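Local coordinates for 4-oxalmesaconate hydratase (Pseudomonas putida, PDB 5CGZ), which catalyses the zinc-dependent hydration of 4-carboxy-2-hydroxymuconate, the enol form of oxalomesaconate, in the third step of gallate degradation, at residues 25-35 and 98-109; 39-48 and 56-64. All coordinates share one frame; numbering follows the deposited sequence. Where two conformers were deposited one is given.

Contact 1. Residues 25-35 and 98-109; sequences HAEQGYAMHVV and LADVYRRVQPEF
The Phe-109 ring turns its edge toward one face of the His-25 imidazole. Phe-109 CZ stands 3.4 Å above the imidazole plane, over its centre, and the two planes lie 55° apart. Tyr-30 CE1 sits at the imidazole edge, and His-25 CD2 lies over one face of the Tyr-30 ring, toward its rim. The Tyr-30 ring meets Phe-109 obliquely, CE2 to CE2 at 4.0 Å. These three rings form an aromatic cluster. Met-32 SD stands 5.5 Å from the centroid of the Phe-109 ring, oblique to it, a Met-aromatic contact, and Met-32 CE packs against Phe-109 CZ. Phe-109 CG lies between its own backbone N and carbonyl carbon (chi1 65°), a rotation that carries the ring to His-25.

At the Tyr-30 ring edge the hydroxyl donates to Glu-108 OE1 at 2.7 Å, on the syn side but 35° out of the carboxylate plane. Lys-2 takes the other oxygen of Glu-108 in a salt bridge. Asn-238 of a second subunit also bonds the Tyr-30 hydroxyl.

Val-101 CG1 lies at the edge of the His-33 ring, 3.8 Å from CD2. Arg-104 NH2 comes close to His-33 NE2, and Glu-79 binds both. Further along the strand, Val-35 CG2 and Val-101 CG1 meet tip to tip at 3.9 Å.

Strand 31-35 and helix 98-105 run antiparallel. A helix packed this way on the parallel part of a mixed sheet is typical of the Rossmann-like fold of this deacetylase family.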
loop_
_atom_site.group_PDB
_atom_site.type_symbol
_atom_site.label_atom_id
_atom_site.label_comp_id
_atom_site.label_asym_id
_atom_site.label_seq_id
_atom_site.Cartn_x
_atom_site.Cartn_y
_atom_site.Cartn_z
ATOM N N HIS A 25 15.708 -28.777 5.863
ATOM C CA HIS A 25 14.557 -29.672 5.940
ATOM C C HIS A 25 14.921 -31.112 5.532
ATOM O O HIS A 25 14.336 -32.067 6.045
ATOM C CB HIS A 25 13.395 -29.134 5.093
ATOM C CG HIS A 25 12.738 -27.922 5.689
ATOM N ND1 HIS A 25 13.233 -26.646 5.512
ATOM C CD2 HIS A 25 11.653 -27.799 6.492
ATOM C CE1 HIS A 25 12.467 -25.785 6.164
ATOM N NE2 HIS A 25 11.502 -26.459 6.766
ATOM N N ALA A 26 15.882 -31.270 4.628
ATOM C CA ALA A 26 16.370 -32.605 4.288
ATOM C C ALA A 26 16.865 -33.324 5.556
ATOM O O ALA A 26 16.587 -34.512 5.762
ATOM C CB ALA A 26 17.482 -32.523 3.241
ATOM N N GLU A 27 17.566 -32.594 6.422
ATOM C CA GLU A 27 18.077 -33.180 7.662
ATOM C C GLU A 27 16.951 -33.468 8.644
ATOM O O GLU A 27 17.122 -34.252 9.584
ATOM C CB GLU A 27 19.129 -32.267 8.298
ATOM C CG GLU A 27 20.382 -32.146 7.447
ATOM C CD GLU A 27 21.531 -31.453 8.164
ATOM O OE1 GLU A 27 21.345 -31.008 9.318
ATOM O OE2 GLU A 27 22.629 -31.362 7.574
ATOM N N GLN A 28 15.793 -32.855 8.419
ATOM C CA GLN A 28 14.626 -33.155 9.232
ATOM C C GLN A 28 13.812 -34.318 8.674
ATOM O O GLN A 28 12.711 -34.606 9.164
ATOM C CB GLN A 28 13.738 -31.918 9.369
ATOM C CG GLN A 28 14.322 -30.870 10.302
ATOM C CD GLN A 28 13.563 -29.561 10.238
ATOM O OE1 GLN A 28 12.337 -29.543 10.104
ATOM N NE2 GLN A 28 14.289 -28.456 10.323
ATOM N N GLY A 29 14.334 -34.981 7.644
ATOM C CA GLY A 29 13.629 -36.121 7.074
ATOM C C GLY A 29 12.676 -35.796 5.932
ATOM O O GLY A 29 11.766 -36.579 5.634
ATOM N N TYR A 30 12.875 -34.641 5.297
ATOM C CA TYR A 30 12.066 -34.250 4.138
ATOM C C TYR A 30 12.706 -34.712 2.844
ATOM O O TYR A 30 13.921 -34.570 2.658
ATOM C CB TYR A 30 11.887 -32.732 4.062
ATOM C CG TYR A 30 10.900 -32.140 5.027
ATOM C CD1 TYR A 30 11.225 -31.975 6.367
ATOM C CD2 TYR A 30 9.654 -31.707 4.591
ATOM C CE1 TYR A 30 10.333 -31.410 7.249
ATOM C CE2 TYR A 30 8.750 -31.141 5.469
ATOM C CZ TYR A 30 9.095 -30.993 6.795
ATOM O OH TYR A 30 8.204 -30.431 7.677
ATOM N N ALA A 31 11.883 -35.256 1.950
ATOM C CA ALA A 31 12.291 -35.455 0.567
ATOM C C ALA A 31 12.100 -34.130 -0.156
ATOM O O ALA A 31 10.982 -33.766 -0.539
ATOM C CB ALA A 31 11.483 -36.571 -0.100
ATOM N N MET A 32 13.193 -33.392 -0.300
ATOM C CA MET A 32 13.148 -32.092 -0.945
ATOM C C MET A 32 13.262 -32.258 -2.451
ATOM O O MET A 32 14.204 -32.877 -2.936
ATOM C CB MET A 32 14.268 -31.194 -0.417
ATOM C CG MET A 32 14.163 -30.885 1.085
ATOM S SD MET A 32 12.612 -30.057 1.530
ATOM C CE MET A 32 12.673 -28.631 0.431
ATOM N N HIS A 33 12.297 -31.709 -3.185
ATOM C CA HIS A 33 12.335 -31.749 -4.647
ATOM C C HIS A 33 12.390 -30.349 -5.254
ATOM O O HIS A 33 11.632 -29.459 -4.859
ATOM C CB HIS A 33 11.117 -32.492 -5.204
ATOM C CG HIS A 33 11.173 -32.691 -6.688
ATOM N ND1 HIS A 33 12.186 -33.398 -7.307
ATOM C CD2 HIS A 33 10.358 -32.258 -7.681
ATOM C CE1 HIS A 33 11.987 -33.399 -8.614
ATOM N NE2 HIS A 33 10.883 -32.713 -8.869
ATOM N N VAL A 34 13.268 -30.173 -6.232
ATOM C CA VAL A 34 13.425 -28.901 -6.922
ATOM C C VAL A 34 13.005 -29.023 -8.385
ATOM O O VAL A 34 13.467 -29.919 -9.102
ATOM C CB VAL A 34 14.884 -28.407 -6.850
ATOM C CG1 VAL A 34 15.075 -27.115 -7.647
ATOM C CG2 VAL A 34 15.294 -28.202 -5.406
ATOM N N VAL A 35 12.116 -28.135 -8.820
ATOM C CA VAL A 35 11.852 -27.958 -10.242
ATOM C C VAL A 35 12.548 -26.687 -10.735
ATOM O O VAL A 35 12.271 -25.594 -10.234
ATOM C CB VAL A 35 10.351 -27.846 -10.559
ATOM C CG1 VAL A 35 10.151 -27.490 -12.030
ATOM C CG2 VAL A 35 9.616 -29.129 -10.212
ATOM N N LEU A 98 3.438 -28.985 -14.001
ATOM C CA LEU A 98 3.762 -28.618 -12.626
ATOM C C LEU A 98 2.718 -29.154 -11.639
ATOM O O LEU A 98 3.066 -29.600 -10.547
ATOM C CB LEU A 98 3.896 -27.092 -12.496
ATOM C CG LEU A 98 4.516 -26.586 -11.189
ATOM C CD1 LEU A 98 5.826 -27.329 -10.885
ATOM C CD2 LEU A 98 4.771 -25.076 -11.270
ATOM N N ALA A 99 1.440 -29.114 -12.014
ATOM C CA ALA A 99 0.401 -29.691 -11.161
ATOM C C ALA A 99 0.656 -31.178 -10.921
ATOM O O ALA A 99 0.394 -31.690 -9.828
ATOM C CB ALA A 99 -0.984 -29.484 -11.768
ATOM N N ASP A 100 1.167 -31.872 -11.937
ATOM C CA ASP A 100 1.499 -33.288 -11.780
ATOM C C ASP A 100 2.665 -33.483 -10.805
ATOM O O ASP A 100 2.688 -34.455 -10.052
ATOM C CB ASP A 100 1.827 -33.922 -13.136
ATOM C CG ASP A 100 0.612 -33.986 -14.065
ATOM O OD1 ASP A 100 -0.539 -33.861 -13.581
ATOM O OD2 ASP A 100 0.813 -34.166 -15.285
ATOM N N VAL A 101 3.635 -32.571 -10.814
ATOM C CA VAL A 101 4.706 -32.636 -9.822
ATOM C C VAL A 101 4.111 -32.522 -8.420
ATOM O O VAL A 101 4.480 -33.282 -7.522
ATOM C CB VAL A 101 5.766 -31.541 -10.046
ATOM C CG1 VAL A 101 6.788 -31.531 -8.904
ATOM C CG2 VAL A 101 6.462 -31.763 -11.391
ATOM N N TYR A 102 3.183 -31.581 -8.236
ATOM C CA TYR A 102 2.503 -31.418 -6.950
ATOM C C TYR A 102 1.801 -32.702 -6.526
ATOM O O TYR A 102 1.900 -33.123 -5.371
ATOM C CB TYR A 102 1.466 -30.293 -7.010
ATOM C CG TYR A 102 1.961 -28.899 -6.656
ATOM C CD1 TYR A 102 1.956 -28.451 -5.336
ATOM C CD2 TYR A 102 2.376 -28.010 -7.648
ATOM C CE1 TYR A 102 2.382 -27.156 -5.008
ATOM C CE2 TYR A 102 2.800 -26.709 -7.332
ATOM C CZ TYR A 102 2.801 -26.295 -6.010
ATOM O OH TYR A 102 3.218 -25.021 -5.693
ATOM N N ARG A 103 1.064 -33.304 -7.455
ATOM C CA ARG A 103 0.308 -34.519 -7.152
ATOM C C ARG A 103 1.251 -35.662 -6.742
ATOM O O ARG A 103 0.935 -36.452 -5.858
ATOM C CB ARG A 103 -0.554 -34.926 -8.356
ATOM C CG ARG A 103 -1.792 -34.046 -8.599
ATOM C CD ARG A 103 -2.896 -34.408 -7.636
ATOM N NE ARG A 103 -4.090 -33.570 -7.728
ATOM C CZ ARG A 103 -5.123 -33.800 -8.538
ATOM N NH1 ARG A 103 -5.111 -34.840 -9.369
ATOM N NH2 ARG A 103 -6.175 -32.980 -8.521
ATOM N N ARG A 104 2.420 -35.725 -7.368
ATOM C CA ARG A 104 3.396 -36.773 -7.070
ATOM C C ARG A 104 4.162 -36.512 -5.769
ATOM O O ARG A 104 4.342 -37.404 -4.948
ATOM C CB ARG A 104 4.380 -36.908 -8.235
ATOM C CG ARG A 104 5.426 -37.985 -8.046
ATOM C CD ARG A 104 6.391 -38.034 -9.228
ATOM N NE ARG A 104 7.404 -36.979 -9.176
ATOM C CZ ARG A 104 7.507 -35.993 -10.067
ATOM N NH1 ARG A 104 6.655 -35.916 -11.087
ATOM N NH2 ARG A 104 8.466 -35.082 -9.940
ATOM N N VAL A 105 4.612 -35.280 -5.582
ATOM C CA VAL A 105 5.438 -34.947 -4.431
ATOM C C VAL A 105 4.610 -34.735 -3.157
ATOM O O VAL A 105 5.068 -35.040 -2.053
ATOM C CB VAL A 105 6.281 -33.681 -4.720
ATOM C CG1 VAL A 105 6.972 -33.186 -3.444
ATOM C CG2 VAL A 105 7.294 -33.966 -5.828
ATOM N N GLN A 106 3.391 -34.224 -3.314
ATOM C CA GLN A 106 2.542 -33.879 -2.169
ATOM C C GLN A 106 3.297 -33.031 -1.133
ATOM O O GLN A 106 3.369 -33.385 0.043
ATOM C CB GLN A 106 1.998 -35.154 -1.517
ATOM C CG GLN A 106 1.063 -35.971 -2.421
ATOM C CD GLN A 106 -0.342 -35.390 -2.482
ATOM O OE1 GLN A 106 -0.774 -34.690 -1.567
ATOM N NE2 GLN A 106 -1.057 -35.672 -3.567
ATOM N N PRO A 107 3.867 -31.899 -1.567
ATOM C CA PRO A 107 4.756 -31.138 -0.673
ATOM C C PRO A 107 4.042 -30.538 0.542
ATOM O O PRO A 107 2.861 -30.183 0.459
ATOM C CB PRO A 107 5.298 -30.032 -1.584
ATOM C CG PRO A 107 4.207 -29.833 -2.618
ATOM C CD PRO A 107 3.642 -31.218 -2.858
ATOM N N GLU A 108 4.762 -30.430 1.660
ATOM C CA GLU A 108 4.234 -29.787 2.861
ATOM C C GLU A 108 4.334 -28.276 2.770
ATOM O O GLU A 108 3.607 -27.558 3.458
ATOM C CB GLU A 108 4.977 -30.253 4.111
ATOM C CG GLU A 108 4.602 -31.652 4.576
ATOM C CD GLU A 108 5.293 -32.015 5.882
ATOM O OE1 GLU A 108 5.761 -31.094 6.609
ATOM O OE2 GLU A 108 5.376 -33.221 6.179
ATOM N N PHE A 109 5.263 -27.799 1.948
ATOM C CA PHE A 109 5.381 -26.367 1.696
ATOM C C PHE A 109 6.087 -26.150 0.369
ATOM O O PHE A 109 6.701 -27.076 -0.178
ATOM C CB PHE A 109 6.116 -25.650 2.849
ATOM C CG PHE A 109 7.564 -26.064 3.027
ATOM C CD1 PHE A 109 8.576 -25.431 2.315
ATOM C CD2 PHE A 109 7.911 -27.059 3.933
ATOM C CE1 PHE A 109 9.911 -25.795 2.487
ATOM C CE2 PHE A 109 9.241 -27.430 4.115
ATOM C CZ PHE A 109 10.243 -26.800 3.388
#

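Contact 2. Residues 39-48 and 56-64; sequences FGERGESAKL and EAKVKDARR. With ZN (zinc ion), chain C.
Phe-39, in the loop after strand 31-36 of this Rossmann-like fold, packs on Lys-60 and Arg-64 in the first turns of helix 56-74. That loop carries Glu-44 to the zinc ion.

Packing centres on Phe-39. Lys-60 CB lies over the face of the Phe-39 ring, 4.2 Å from its centroid, in a CH-pi contact. Arg-64 CB approaches Phe-39 CE1 at 3.5 Å, and the Arg-64 guanidinium is turned 76° from the ring. An alanine in place of Phe-39 would probably open a gap against the helix and leave the Lys-60 and Arg-64 chains without the ring they pack on. Leu-48 CD1 touches Val-59 CG1 and Ala-62 CB, and also lies over one face of the Arg-63 guanidinium.

Charged pairs hold one end. Arg-42 NH1 bonds Glu-56 OE2 at 2.9 Å in a salt bridge, in its own guanidinium plane. Water 1 donates to both Glu-41 OE2 and Glu-56 OE1, and so probably eases the repulsion between these carboxylates. Lys-60 NZ has its salt bridge with Asp-82. Phe-96 of a third subunit packs on Arg-42.

Glu-44 OE2 binds the zinc ion at 2.0 Å, with His-10, Asp-13 and His-123 completing the protein ligands. The Glu-44 chain is extended beyond CG (chi2 -170°), which lets the carboxylate reach the metal.

The remaining hydrogen bonds brace the loop. Phe-39 N donates to Glu-41 OE1. Arg-63 NH1 donates to Ser-45 OG at 2.8 Å, in the guanidinium plane. Ser-45 OG donates to Gly-40 O at 2.9 Å, and Glu-44 N reaches that oxygen from the opposite face of its plane.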
loop_
_atom_site.group_PDB
_atom_site.type_symbol
_atom_site.label_atom_id
_atom_site.label_comp_id
_atom_site.label_asym_id
_atom_site.label_seq_id
_atom_site.Cartn_x
_atom_site.Cartn_y
_atom_site.Cartn_z
ATOM N N PHE A 39 17.129 -22.983 -17.451
ATOM C CA PHE A 39 18.503 -23.030 -16.962
ATOM C C PHE A 39 19.118 -21.644 -16.781
ATOM O O PHE A 39 20.277 -21.533 -16.372
ATOM C CB PHE A 39 19.383 -23.845 -17.919
ATOM C CG PHE A 39 18.991 -25.298 -18.028
ATOM C CD1 PHE A 39 19.452 -26.228 -17.106
ATOM C CD2 PHE A 39 18.179 -25.731 -19.063
ATOM C CE1 PHE A 39 19.102 -27.563 -17.208
ATOM C CE2 PHE A 39 17.820 -27.067 -19.177
ATOM C CZ PHE A 39 18.283 -27.986 -18.253
ATOM N N GLY A 40 18.358 -20.593 -17.094
ATOM C CA GLY A 40 18.911 -19.240 -17.105
ATOM C C GLY A 40 19.964 -19.122 -18.196
ATOM O O GLY A 40 20.913 -18.334 -18.097
ATOM N N GLU A 41 19.780 -19.908 -19.253
ATOM C CA GLU A 41 20.783 -20.044 -20.305
ATOM C C GLU A 41 21.037 -18.732 -21.071
ATOM O O GLU A 41 22.156 -18.465 -21.494
ATOM C CB GLU A 41 20.382 -21.171 -21.278
ATOM C CG GLU A 41 19.024 -21.009 -21.993
ATOM C CD GLU A 41 17.843 -21.605 -21.214
ATOM O OE1 GLU A 41 17.957 -21.797 -19.981
ATOM O OE2 GLU A 41 16.792 -21.878 -21.837
ATOM N N ARG A 42 20.020 -17.897 -21.226
ATOM C CA ARG A 42 20.195 -16.655 -21.983
ATOM C C ARG A 42 20.498 -15.428 -21.112
ATOM O O ARG A 42 21.284 -14.563 -21.509
ATOM C CB ARG A 42 18.955 -16.390 -22.838
ATOM C CG ARG A 42 18.770 -17.430 -23.942
ATOM C CD ARG A 42 17.301 -17.733 -24.210
ATOM N NE ARG A 42 16.559 -16.553 -24.649
ATOM C CZ ARG A 42 16.485 -16.144 -25.913
ATOM N NH1 ARG A 42 17.127 -16.813 -26.864
ATOM N NH2 ARG A 42 15.776 -15.066 -26.226
ATOM N N GLY A 43 19.896 -15.345 -19.927
ATOM C CA GLY A 43 20.036 -14.145 -19.116
ATOM C C GLY A 43 20.809 -14.258 -17.812
ATOM O O GLY A 43 21.038 -13.254 -17.147
ATOM N N GLU A 44 21.195 -15.470 -17.426
ATOM C CA GLU A 44 21.948 -15.665 -16.185
ATOM C C GLU A 44 23.222 -16.477 -16.451
ATOM O O GLU A 44 23.662 -17.259 -15.605
ATOM C CB GLU A 44 21.079 -16.359 -15.117
ATOM C CG GLU A 44 19.801 -15.585 -14.714
ATOM C CD GLU A 44 19.084 -16.175 -13.482
ATOM O OE1 GLU A 44 19.414 -17.308 -13.072
ATOM O OE2 GLU A 44 18.194 -15.501 -12.910
ATOM N N SER A 45 23.818 -16.283 -17.625
ATOM C CA SER A 45 24.998 -17.057 -18.016
ATOM C C SER A 45 26.045 -16.232 -18.764
ATOM O O SER A 45 26.652 -16.712 -19.720
ATOM C CB SER A 45 24.563 -18.241 -18.884
ATOM O OG SER A 45 23.700 -19.110 -18.168
ATOM N N ALA A 46 26.258 -14.996 -18.321
ATOM C CA ALA A 46 27.131 -14.055 -19.023
ATOM C C ALA A 46 28.563 -14.574 -19.206
ATOM O O ALA A 46 29.138 -14.438 -20.285
ATOM C CB ALA A 46 27.148 -12.716 -18.288
ATOM N N LYS A 47 29.132 -15.159 -18.156
ATOM C CA LYS A 47 30.492 -15.684 -18.225
ATOM C C LYS A 47 30.649 -16.665 -19.378
ATOM O O LYS A 47 31.616 -16.594 -20.136
ATOM C CB LYS A 47 30.881 -16.363 -16.917
ATOM C CG LYS A 47 31.236 -15.406 -15.794
ATOM C CD LYS A 47 32.588 -14.751 -16.017
ATOM C CE LYS A 47 33.220 -14.320 -14.693
ATOM N NZ LYS A 47 32.409 -13.292 -13.987
ATOM N N LEU A 48 29.686 -17.568 -19.523
ATOM C CA LEU A 48 29.749 -18.545 -20.602
ATOM C C LEU A 48 29.633 -17.881 -21.971
ATOM O O LEU A 48 30.375 -18.224 -22.889
ATOM C CB LEU A 48 28.667 -19.616 -20.428
ATOM C CG LEU A 48 28.944 -20.547 -19.247
ATOM C CD1 LEU A 48 27.880 -21.618 -19.120
ATOM C CD2 LEU A 48 30.323 -21.171 -19.406
ATOM N N GLU A 56 23.367 -22.137 -26.786
ATOM C CA GLU A 56 22.405 -22.346 -25.714
ATOM C C GLU A 56 22.491 -23.782 -25.203
ATOM O O GLU A 56 22.406 -24.022 -23.995
ATOM C CB GLU A 56 20.985 -22.005 -26.178
ATOM C CG GLU A 56 20.789 -20.496 -26.379
ATOM C CD GLU A 56 19.328 -20.092 -26.551
ATOM O OE1 GLU A 56 18.432 -20.880 -26.166
ATOM O OE2 GLU A 56 19.076 -18.977 -27.071
ATOM N N ALA A 57 22.702 -24.730 -26.113
ATOM C CA ALA A 57 22.807 -26.136 -25.723
ATOM C C ALA A 57 24.001 -26.336 -24.806
ATOM O O ALA A 57 23.909 -27.040 -23.797
ATOM C CB ALA A 57 22.914 -27.039 -26.952
ATOM N N LYS A 58 25.119 -25.701 -25.141
ATOM C CA LYS A 58 26.303 -25.810 -24.301
ATOM C C LYS A 58 26.074 -25.149 -22.944
ATOM O O LYS A 58 26.501 -25.671 -21.910
ATOM C CB LYS A 58 27.522 -25.184 -24.975
ATOM C CG LYS A 58 28.078 -25.957 -26.184
ATOM C CD LYS A 58 29.469 -25.414 -26.516
ATOM C CE LYS A 58 29.843 -25.567 -27.977
ATOM N NZ LYS A 58 31.167 -24.924 -28.212
ATOM N N VAL A 59 25.400 -24.000 -22.943
ATOM C CA VAL A 59 25.127 -23.313 -21.682
ATOM C C VAL A 59 24.233 -24.176 -20.799
ATOM O O VAL A 59 24.530 -24.384 -19.616
ATOM C CB VAL A 59 24.475 -21.939 -21.904
ATOM C CG1 VAL A 59 24.136 -21.293 -20.558
ATOM C CG2 VAL A 59 25.418 -21.049 -22.687
ATOM N N LYS A 60 23.166 -24.712 -21.383
ATOM C CA LYS A 60 22.248 -25.570 -20.635
ATOM C C LYS A 60 22.971 -26.761 -20.003
ATOM O O LYS A 60 22.687 -27.130 -18.854
ATOM C CB LYS A 60 21.110 -26.069 -21.535
ATOM C CG LYS A 60 20.140 -24.986 -22.019
ATOM C CD LYS A 60 19.009 -25.627 -22.829
ATOM C CE LYS A 60 18.144 -24.593 -23.516
ATOM N NZ LYS A 60 16.995 -25.249 -24.196
ATOM N N ASP A 61 23.899 -27.364 -20.746
ATOM C CA ASP A 61 24.654 -28.503 -20.219
ATOM C C ASP A 61 25.451 -28.093 -18.994
ATOM O O ASP A 61 25.445 -28.791 -17.980
ATOM C CB ASP A 61 25.602 -29.094 -21.275
ATOM C CG ASP A 61 24.869 -29.862 -22.359
ATOM O OD1 ASP A 61 23.705 -30.270 -22.132
ATOM O OD2 ASP A 61 25.465 -30.062 -23.440
ATOM N N ALA A 62 26.148 -26.964 -19.092
ATOM C CA ALA A 62 26.940 -26.484 -17.966
ATOM C C ALA A 62 26.034 -26.173 -16.760
ATOM O O ALA A 62 26.319 -26.584 -15.630
ATOM C CB ALA A 62 27.750 -25.257 -18.376
ATOM N N ARG A 63 24.931 -25.471 -17.005
ATOM C CA ARG A 63 23.991 -25.131 -15.933
ATOM C C ARG A 63 23.377 -26.381 -15.290
ATOM O O ARG A 63 23.235 -26.451 -14.067
ATOM C CB ARG A 63 22.877 -24.229 -16.467
ATOM C CG ARG A 63 23.334 -22.855 -16.933
ATOM C CD ARG A 63 23.572 -21.915 -15.767
ATOM N NE ARG A 63 24.945 -21.953 -15.268
ATOM C CZ ARG A 63 25.912 -21.129 -15.669
ATOM N NH1 ARG A 63 25.671 -20.202 -16.591
ATOM N NH2 ARG A 63 27.128 -21.236 -15.150
ATOM N N ARG A 64 23.006 -27.359 -16.119
ATOM C CA ARG A 64 22.412 -28.605 -15.632
ATOM C C ARG A 64 23.369 -29.332 -14.686
ATOM O O ARG A 64 22.967 -29.816 -13.623
ATOM C CB ARG A 64 22.028 -29.523 -16.805
ATOM C CG ARG A 64 21.233 -30.785 -16.415
ATOM C CD ARG A 64 21.013 -31.746 -17.621
ATOM N NE ARG A 64 20.202 -31.175 -18.705
ATOM C CZ ARG A 64 20.676 -30.772 -19.891
ATOM N NH1 ARG A 64 21.971 -30.872 -20.169
ATOM N NH2 ARG A 64 19.856 -30.268 -20.811
HETATM ZN ZN ZN C . 16.727 -16.256 -11.854
HETATM O O HOH W 1 16.415 -21.202 -24.365
HETATM O O HOH W 2 18.664 -14.987 -10.934
#

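Overall arrangement
Contact 1 is the more buried, with its centre about 12 Å from the centre of the chain. Contact 2 is partly buried, its centre about 18 Å from that of the chain. Their own centres lie about 26 Å apart. They share no helix or strand, but 25-35 leads along the chain toward 39-48. Contact 1 joins a strand of the sheet to a helix, largely through aromatic and aliphatic groups. Contact 2 sets a loop against a helix, with more charged groups and a bound water. It holds a zinc ligand, whereas the side chain of Val-35 in contact 1 lies about 13 Å from the zinc ion. Each also touches a different neighbouring subunit.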